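Local atomic coordinates of receptor-like protein kinase ANXUR1 (Arabidopsis thaliana, PDB entry 6FIG), a protein that probably acts as a cell-surface receptor-like serine/threonine kinase in plant reproduction, sensing extracellular signals through its malectin-like ectodomain. Residues A62-I68 with D134-F140. Residues are numbered along the deposited sequence; the frame is centred on the assembly and turned at random.
Sequences ATYEIPI and DVLSIKF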
loop_
_atom_site.group_PDB
_atom_site.type_symbol
_atom_site.label_atom_id
_atom_site.label_comp_id
_atom_site.label_asym_id
_atom_site.label_seq_id
_atom_site.Cartn_x
_atom_site.Cartn_y
_atom_site.Cartn_z
ATOM N N ALA A 62 2.122 -30.953 1.272
ATOM C CA ALA A 62 1.155 -30.036 1.852
ATOM C C ALA A 62 0.880 -28.941 0.849
ATOM O O ALA A 62 1.768 -28.579 0.057
ATOM C CB ALA A 62 1.710 -29.458 3.147
ATOM N N THR A 63 -0.337 -28.409 0.865
ATOM C CA THR A 63 -0.736 -27.374 -0.098
ATOM C C THR A 63 -1.390 -26.206 0.630
ATOM O O THR A 63 -2.220 -26.413 1.544
ATOM C CB THR A 63 -1.718 -27.936 -1.151
ATOM O OG1 THR A 63 -1.099 -29.025 -1.853
ATOM C CG2 THR A 63 -2.162 -26.847 -2.154
ATOM N N TYR A 64 -1.019 -24.995 0.215
ATOM C CA TYR A 64 -1.754 -23.772 0.511
ATOM C C TYR A 64 -2.695 -23.461 -0.651
ATOM O O TYR A 64 -2.348 -23.702 -1.811
ATOM C CB TYR A 64 -0.833 -22.572 0.648
ATOM C CG TYR A 64 0.120 -22.629 1.814
ATOM C CD1 TYR A 64 -0.191 -22.019 3.019
ATOM C CD2 TYR A 64 1.327 -23.266 1.700
ATOM C CE1 TYR A 64 0.690 -22.036 4.079
ATOM C CE2 TYR A 64 2.218 -23.316 2.757
ATOM C CZ TYR A 64 1.887 -22.692 3.947
ATOM O OH TYR A 64 2.760 -22.728 4.988
ATOM N N GLU A 65 -3.845 -22.879 -0.336
ATOM C CA GLU A 65 -4.758 -22.339 -1.335
ATOM C C GLU A 65 -5.002 -20.868 -1.020
ATOM O O GLU A 65 -5.506 -20.523 0.057
ATOM C CB GLU A 65 -6.060 -23.134 -1.383
ATOM C CG GLU A 65 -5.887 -24.455 -2.119
ATOM C CD GLU A 65 -7.178 -25.239 -2.336
ATOM O OE1 GLU A 65 -8.279 -24.728 -2.051
ATOM O OE2 GLU A 65 -7.071 -26.386 -2.806
ATOM N N ILE A 66 -4.633 -20.001 -1.963
ATOM C CA ILE A 66 -4.713 -18.567 -1.753
ATOM C C ILE A 66 -5.676 -17.972 -2.782
ATOM O O ILE A 66 -5.467 -18.156 -3.980
ATOM C CB ILE A 66 -3.302 -17.960 -1.839
ATOM C CG1 ILE A 66 -2.530 -18.396 -0.572
ATOM C CG2 ILE A 66 -3.340 -16.436 -1.946
ATOM C CD1 ILE A 66 -1.066 -18.135 -0.629
ATOM N N PRO A 67 -6.710 -17.240 -2.326
ATOM C CA PRO A 67 -7.612 -16.637 -3.306
ATOM C C PRO A 67 -6.924 -15.560 -4.146
ATOM O O PRO A 67 -6.190 -14.740 -3.605
ATOM C CB PRO A 67 -8.729 -16.023 -2.442
ATOM C CG PRO A 67 -8.607 -16.652 -1.110
ATOM C CD PRO A 67 -7.158 -16.982 -0.942
ATOM N N ILE A 68 -7.160 -15.589 -5.457
ATOM C CA ILE A 68 -6.602 -14.624 -6.387
ATOM C C ILE A 68 -7.618 -14.295 -7.474
ATOM O O ILE A 68 -8.581 -15.029 -7.683
ATOM C CB ILE A 68 -5.316 -15.144 -7.085
ATOM C CG1 ILE A 68 -5.526 -16.539 -7.692
ATOM C CG2 ILE A 68 -4.137 -15.148 -6.129
ATOM C CD1 ILE A 68 -4.463 -16.952 -8.685
ATOM N N ASP A 134 -9.361 -18.929 -9.746
ATOM C CA ASP A 134 -9.532 -18.022 -8.615
ATOM C C ASP A 134 -8.787 -18.490 -7.351
ATOM O O ASP A 134 -8.881 -17.846 -6.308
ATOM C CB ASP A 134 -11.022 -17.728 -8.331
ATOM C CG ASP A 134 -11.854 -18.982 -8.063
ATOM O OD1 ASP A 134 -11.314 -19.978 -7.540
ATOM O OD2 ASP A 134 -13.076 -18.979 -8.369
ATOM N N VAL A 135 -8.028 -19.581 -7.453
ATOM C CA VAL A 135 -7.203 -20.059 -6.351
ATOM C C VAL A 135 -5.785 -20.329 -6.845
ATOM O O VAL A 135 -5.600 -20.934 -7.896
ATOM C CB VAL A 135 -7.809 -21.337 -5.731
ATOM C CG1 VAL A 135 -6.866 -21.974 -4.729
ATOM C CG2 VAL A 135 -9.138 -21.012 -5.057
ATOM N N LEU A 136 -4.795 -19.859 -6.087
ATOM C CA LEU A 136 -3.404 -20.208 -6.308
ATOM C C LEU A 136 -3.085 -21.342 -5.339
ATOM O O LEU A 136 -3.085 -21.137 -4.124
ATOM C CB LEU A 136 -2.489 -19.007 -6.054
ATOM C CG LEU A 136 -0.988 -19.259 -6.244
ATOM C CD1 LEU A 136 -0.684 -19.651 -7.688
ATOM C CD2 LEU A 136 -0.178 -18.029 -5.862
ATOM N N SER A 137 -2.810 -22.517 -5.883
ATOM C CA SER A 137 -2.387 -23.672 -5.109
ATOM C C SER A 137 -0.876 -23.797 -5.042
ATOM O O SER A 137 -0.237 -23.975 -6.078
ATOM C CB SER A 137 -2.974 -24.921 -5.724
ATOM O OG SER A 137 -4.389 -24.863 -5.632
ATOM N N ILE A 138 -0.309 -23.683 -3.839
ATOM C CA ILE A 138 1.138 -23.725 -3.663
ATOM C C ILE A 138 1.441 -25.016 -2.928
ATOM O O ILE A 138 1.062 -25.171 -1.756
ATOM C CB ILE A 138 1.687 -22.546 -2.845
ATOM C CG1 ILE A 138 1.274 -21.222 -3.472
ATOM C CG2 ILE A 138 3.204 -22.657 -2.745
ATOM C CD1 ILE A 138 1.559 -20.040 -2.579
ATOM N N LYS A 139 2.086 -25.944 -3.629
ATOM C CA LYS A 139 2.301 -27.307 -3.133
ATOM C C LYS A 139 3.754 -27.519 -2.789
ATOM O O LYS A 139 4.633 -27.308 -3.651
ATOM C CB LYS A 139 1.879 -28.346 -4.160
ATOM C CG LYS A 139 2.067 -29.774 -3.668
ATOM C CD LYS A 139 1.482 -30.792 -4.619
ATOM C CE LYS A 139 1.194 -32.059 -3.847
ATOM N NZ LYS A 139 0.878 -33.243 -4.682
ATOM N N PHE A 140 4.008 -27.942 -1.548
ATOM C CA PHE A 140 5.320 -28.308 -1.053
ATOM C C PHE A 140 5.436 -29.820 -0.995
ATOM O O PHE A 140 4.647 -30.464 -0.320
ATOM C CB PHE A 140 5.559 -27.716 0.349
ATOM C CG PHE A 140 5.752 -26.230 0.348
ATOM C CD1 PHE A 140 4.666 -25.368 0.247
ATOM C CD2 PHE A 140 7.040 -25.666 0.410
ATOM C CE1 PHE A 140 4.839 -23.987 0.239
ATOM C CE2 PHE A 140 7.219 -24.293 0.405
ATOM C CZ PHE A 140 6.123 -23.440 0.298
HETATM O O HOH W 1 -5.540 -27.114 -4.831
#
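Tyr64 and Phe140 meet diagonally on the inner face of two antiparallel strands, CE2 of the tyrosine lying 3.7 Å from CE1 of the phenylalanine. Their ring planes are inclined at 71°, and the tyrosine edge also lies against the carbonyl oxygen of Ile138. With CG anti to its own carbonyl carbon and beside the backbone N (chi1 -65°), the tyrosine ring stands on the Ala62 side of its residue, where its CD2-CE2 edge meets Phe140. Farther along this face, the delta methyls of Ile66 and Ile138 touch, CD1 to CD1, at 3.8 Å. Ile68, just past the strand end, turns CG1 between its backbone N and carbonyl carbon (chi1 51°), which brings CD1 to 3.9 Å from Leu136 CB.

The other face is more polar. Val135 CG1 packs against the aliphatic part of Glu65, 3.6 Å from Glu65 CB, while the extended glutamate chain carries the carboxylate beyond. A water there donates to Glu65 OE2 at 2.6 Å and is also hydrogen-bonded to Ser137 OG, bridging the strands, and Lys30 forms a salt bridge with the second carboxylate oxygen, OE1.

Reciprocal backbone hydrogen bonds join Ala62 with Phe140, Tyr64 with Ile138 and Ile66 with Leu136. The proline nitrogen of Pro67 falls at a non-hydrogen-bonded pair, so it interrupts none of them. Beyond it, Ile68 N still bonds to Asp134 O at 3.0 Å, approaching from above the carbonyl plane.

Strands 29-31 and 95-99 flank the pair. Ile153, Ile156 and Val158 of strand 151-161 meet the inner face, and Tyr64 OH is hydrogen-bonded to Asp25 OD2. These are neighbouring inner strands of a five-stranded antiparallel sheet, packed face to face against strand 151-161 in the beta-sandwich characteristic of malectin-like domains.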